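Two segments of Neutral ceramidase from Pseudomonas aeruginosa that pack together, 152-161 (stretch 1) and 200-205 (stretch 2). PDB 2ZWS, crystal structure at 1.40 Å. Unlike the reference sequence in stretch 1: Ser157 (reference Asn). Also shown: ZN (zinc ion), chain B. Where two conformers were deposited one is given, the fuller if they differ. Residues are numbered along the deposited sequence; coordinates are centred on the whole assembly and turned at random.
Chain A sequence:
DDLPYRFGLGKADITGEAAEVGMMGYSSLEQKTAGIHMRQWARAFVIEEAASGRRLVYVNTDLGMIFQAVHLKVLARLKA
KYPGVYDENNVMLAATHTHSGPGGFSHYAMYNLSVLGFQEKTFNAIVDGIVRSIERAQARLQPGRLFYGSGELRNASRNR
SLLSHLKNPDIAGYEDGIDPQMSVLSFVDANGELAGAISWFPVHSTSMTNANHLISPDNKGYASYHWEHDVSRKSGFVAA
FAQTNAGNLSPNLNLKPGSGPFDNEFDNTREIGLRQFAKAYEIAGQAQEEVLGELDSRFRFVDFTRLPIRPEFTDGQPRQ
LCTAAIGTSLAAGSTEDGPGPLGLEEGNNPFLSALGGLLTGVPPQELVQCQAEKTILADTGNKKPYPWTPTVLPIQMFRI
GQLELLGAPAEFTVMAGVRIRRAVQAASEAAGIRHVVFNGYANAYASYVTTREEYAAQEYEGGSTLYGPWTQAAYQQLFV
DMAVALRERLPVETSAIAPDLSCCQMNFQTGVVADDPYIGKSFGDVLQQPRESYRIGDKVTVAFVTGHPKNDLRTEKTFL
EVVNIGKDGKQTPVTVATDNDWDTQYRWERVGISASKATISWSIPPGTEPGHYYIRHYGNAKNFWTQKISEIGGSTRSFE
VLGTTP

Stretch 1, residues 152-161: ELRNASRNRS
Stretch 2 200-205: WFPVHS

Residues 152-161 of Pseudomonas aeruginosa neutral ceramidase pack against residues 200-205 of the same chain, burying 302 Å² with both sides summed and no direct hydrogen bond between them. The segments run in the same general direction: the CA atoms of Leu153 and Phe201 lie 8.5 Å apart, those of Ser157 and Val203 5.8 Å. Glu152 (phi/psi -105/124) is extended and points away. Leu153 (-108/111; chi1 t, chi2 p) turns toward stretch 2 and lays CD2 over one face of the Phe201 ring, 3.6 Å from its centroid and 12° off the normal, a CH-pi contact; Leu153 CD2 to Phe201 CZ is also 3.6 Å. Phe201 (-159/132) presents this face with chi1 t and chi2 -105°. The chain then turns through Arg154 (-85/-41) and Asn155 (-116/18), whose CA-to-CB bonds point away from stretch 2; both residues are exposed. Ala156 (-99/-20) faces back, its CB 4.0 Å from Phe201 CE1 and its O 3.8 Å from Val203 CG2. Ser157, which differs from the reference Asn, opens the short strand 157-159 (-137/166; chi1 p). Its CB lies 3.8 Å from Val203 CG2 (Val203 -167/129, chi1 p), while Ser157 OG, 3.8 Å from Phe201 CZ, donates to water 1 at 2.7 Å. That water donates to Pro202 O at 2.8 Å, bridging the polar groups. Arg158 (-151/151) points away; Asn159 (-80/128; chi1 t) instead accepts from its own stretch, Ser161 N to Asn159 OD1 being 2.7 Å. Arg160 (-95/-3; chi1 p, chi2 and chi3 t) brings NH1 over one face of the His204 ring, 3.5 Å from His204 NE2, while His204 CE1 lies over one face of the guanidinium; the two planes are inclined. His204 (-53/136; chi1 -94°, chi2 72°) uses NE2 to bind zinc at 2.1 Å, so that nitrogen's lone pair is committed to the metal. Ser161 (-139/58; chi1 m) ends the stretch immediately before a helix.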

# COMPACT_ATOMS: atom_id res chain seq x y z
N GLU A 152 0.86 -21.38 8.61
CA GLU A 152 -0.22 -20.77 9.36
C GLU A 152 0.35 -19.81 10.38
O GLU A 152 1.18 -20.16 11.23
CB GLU A 152 -1.10 -21.84 10.03
CG GLU A 152 -1.88 -22.71 9.05
CD GLU A 152 -3.18 -23.29 9.62
OE1 GLU A 152 -3.36 -23.25 10.86
OE2 GLU A 152 -4.01 -23.79 8.84
N LEU A 153 -0.11 -18.56 10.29
CA LEU A 153 0.32 -17.50 11.22
C LEU A 153 -0.87 -17.19 12.15
O LEU A 153 -1.88 -16.66 11.70
CB LEU A 153 0.78 -16.25 10.43
CG LEU A 153 1.10 -14.98 11.22
CD1 LEU A 153 2.12 -15.28 12.34
CD2 LEU A 153 1.62 -13.88 10.27
N ARG A 154 -0.73 -17.55 13.44
CA ARG A 154 -1.88 -17.57 14.38
C ARG A 154 -2.30 -16.27 15.09
O ARG A 154 -3.50 -16.03 15.28
CB ARG A 154 -1.62 -18.57 15.52
CG ARG A 154 -1.32 -19.98 15.13
CD ARG A 154 -1.29 -20.87 16.39
NE ARG A 154 -0.30 -20.50 17.40
CZ ARG A 154 1.01 -20.77 17.34
NH1 ARG A 154 1.51 -21.43 16.30
NH2 ARG A 154 1.81 -20.39 18.33
N ASN A 155 -1.30 -15.50 15.53
CA ASN A 155 -1.42 -14.47 16.58
C ASN A 155 -1.15 -13.03 16.06
O ASN A 155 -0.88 -12.11 16.85
CB ASN A 155 -0.38 -14.84 17.66
CG ASN A 155 -0.57 -14.09 18.97
OD1 ASN A 155 -1.69 -13.93 19.47
ND2 ASN A 155 0.55 -13.65 19.55
N ALA A 156 -1.22 -12.85 14.75
CA ALA A 156 -0.92 -11.53 14.16
C ALA A 156 -2.19 -10.71 13.84
O ALA A 156 -2.11 -9.48 13.69
CB ALA A 156 -0.03 -11.68 12.90
N SER A 157 -3.34 -11.38 13.71
CA SER A 157 -4.57 -10.76 13.24
C SER A 157 -5.78 -11.18 14.05
O SER A 157 -5.73 -12.14 14.85
CB SER A 157 -4.83 -11.13 11.78
OG SER A 157 -4.90 -12.54 11.64
N ARG A 158 -6.88 -10.46 13.87
CA ARG A 158 -8.14 -10.80 14.51
C ARG A 158 -9.28 -10.32 13.62
O ARG A 158 -9.11 -9.33 12.88
CB ARG A 158 -8.24 -10.21 15.92
CG ARG A 158 -8.28 -8.69 15.97
CD ARG A 158 -8.50 -8.17 17.40
NE ARG A 158 -9.88 -8.35 17.84
CZ ARG A 158 -10.91 -7.55 17.53
NH1 ARG A 158 -10.73 -6.47 16.78
NH2 ARG A 158 -12.12 -7.84 17.98
N ASN A 159 -10.41 -11.00 13.66
CA ASN A 159 -11.54 -10.57 12.88
C ASN A 159 -12.27 -9.43 13.58
O ASN A 159 -12.68 -9.57 14.74
CB ASN A 159 -12.52 -11.74 12.64
CG ASN A 159 -13.50 -11.45 11.54
OD1 ASN A 159 -14.33 -10.53 11.64
ND2 ASN A 159 -13.45 -12.27 10.48
N ARG A 160 -12.50 -8.34 12.86
CA ARG A 160 -13.12 -7.16 13.46
C ARG A 160 -14.63 -7.11 13.27
O ARG A 160 -15.31 -6.19 13.74
CB ARG A 160 -12.43 -5.89 12.91
CG ARG A 160 -12.73 -5.64 11.48
CD ARG A 160 -11.97 -4.46 10.92
NE ARG A 160 -12.48 -4.13 9.60
CZ ARG A 160 -12.00 -3.14 8.84
NH1 ARG A 160 -10.97 -2.38 9.26
NH2 ARG A 160 -12.55 -2.90 7.66
N SER A 161 -15.15 -8.09 12.54
CA SER A 161 -16.59 -8.19 12.29
C SER A 161 -17.02 -9.64 12.38
O SER A 161 -17.57 -10.21 11.43
CB SER A 161 -16.91 -7.61 10.91
OG SER A 161 -16.78 -6.20 10.99
N TRP A 200 2.36 -13.13 1.18
CA TRP A 200 0.94 -12.74 1.15
C TRP A 200 0.29 -13.21 2.43
O TRP A 200 0.33 -14.40 2.77
CB TRP A 200 0.19 -13.40 -0.01
CG TRP A 200 0.52 -12.87 -1.37
CD1 TRP A 200 -0.10 -11.84 -2.00
CD2 TRP A 200 1.50 -13.38 -2.28
NE1 TRP A 200 0.44 -11.65 -3.25
CE2 TRP A 200 1.43 -12.58 -3.46
CE3 TRP A 200 2.43 -14.44 -2.24
CZ2 TRP A 200 2.24 -12.80 -4.58
CZ3 TRP A 200 3.27 -14.65 -3.37
CH2 TRP A 200 3.16 -13.82 -4.52
N PHE A 201 -0.30 -12.27 3.15
CA PHE A 201 -0.97 -12.58 4.42
C PHE A 201 -1.96 -11.45 4.73
O PHE A 201 -1.58 -10.28 4.61
CB PHE A 201 0.04 -12.71 5.57
CG PHE A 201 -0.60 -12.87 6.91
CD1 PHE A 201 -0.63 -11.81 7.80
CD2 PHE A 201 -1.15 -14.10 7.31
CE1 PHE A 201 -1.25 -11.93 9.05
CE2 PHE A 201 -1.80 -14.24 8.56
CZ PHE A 201 -1.83 -13.16 9.44
N PRO A 202 -3.22 -11.77 5.09
CA PRO A 202 -4.18 -10.67 5.28
C PRO A 202 -4.22 -10.11 6.69
O PRO A 202 -4.49 -10.84 7.65
CB PRO A 202 -5.53 -11.32 4.93
CG PRO A 202 -5.33 -12.80 5.37
CD PRO A 202 -3.83 -13.11 5.26
N VAL A 203 -3.98 -8.81 6.80
CA VAL A 203 -4.16 -8.08 8.06
C VAL A 203 -4.13 -6.60 7.74
O VAL A 203 -3.22 -6.16 7.05
CB VAL A 203 -3.09 -8.47 9.15
CG1 VAL A 203 -1.63 -8.15 8.68
CG2 VAL A 203 -3.44 -7.82 10.50
N HIS A 204 -5.14 -5.84 8.20
CA HIS A 204 -5.10 -4.39 8.00
C HIS A 204 -3.79 -3.78 8.49
O HIS A 204 -3.32 -4.09 9.59
CB HIS A 204 -6.29 -3.67 8.65
CG HIS A 204 -7.44 -3.46 7.73
ND1 HIS A 204 -8.26 -4.50 7.31
CD2 HIS A 204 -7.92 -2.34 7.14
CE1 HIS A 204 -9.17 -4.01 6.48
NE2 HIS A 204 -8.97 -2.71 6.36
N SER A 205 -3.25 -2.89 7.68
CA SER A 205 -2.04 -2.17 8.03
C SER A 205 -2.40 -0.85 8.72
O SER A 205 -2.18 0.26 8.20
CB SER A 205 -1.18 -1.95 6.77
OG SER A 205 -0.66 -3.21 6.35
ZN ZN B . -9.65 -1.44 4.80
O HOH W 1 -5.25 -13.12 9.06
O HOH W 2 -9.58 0.51 5.62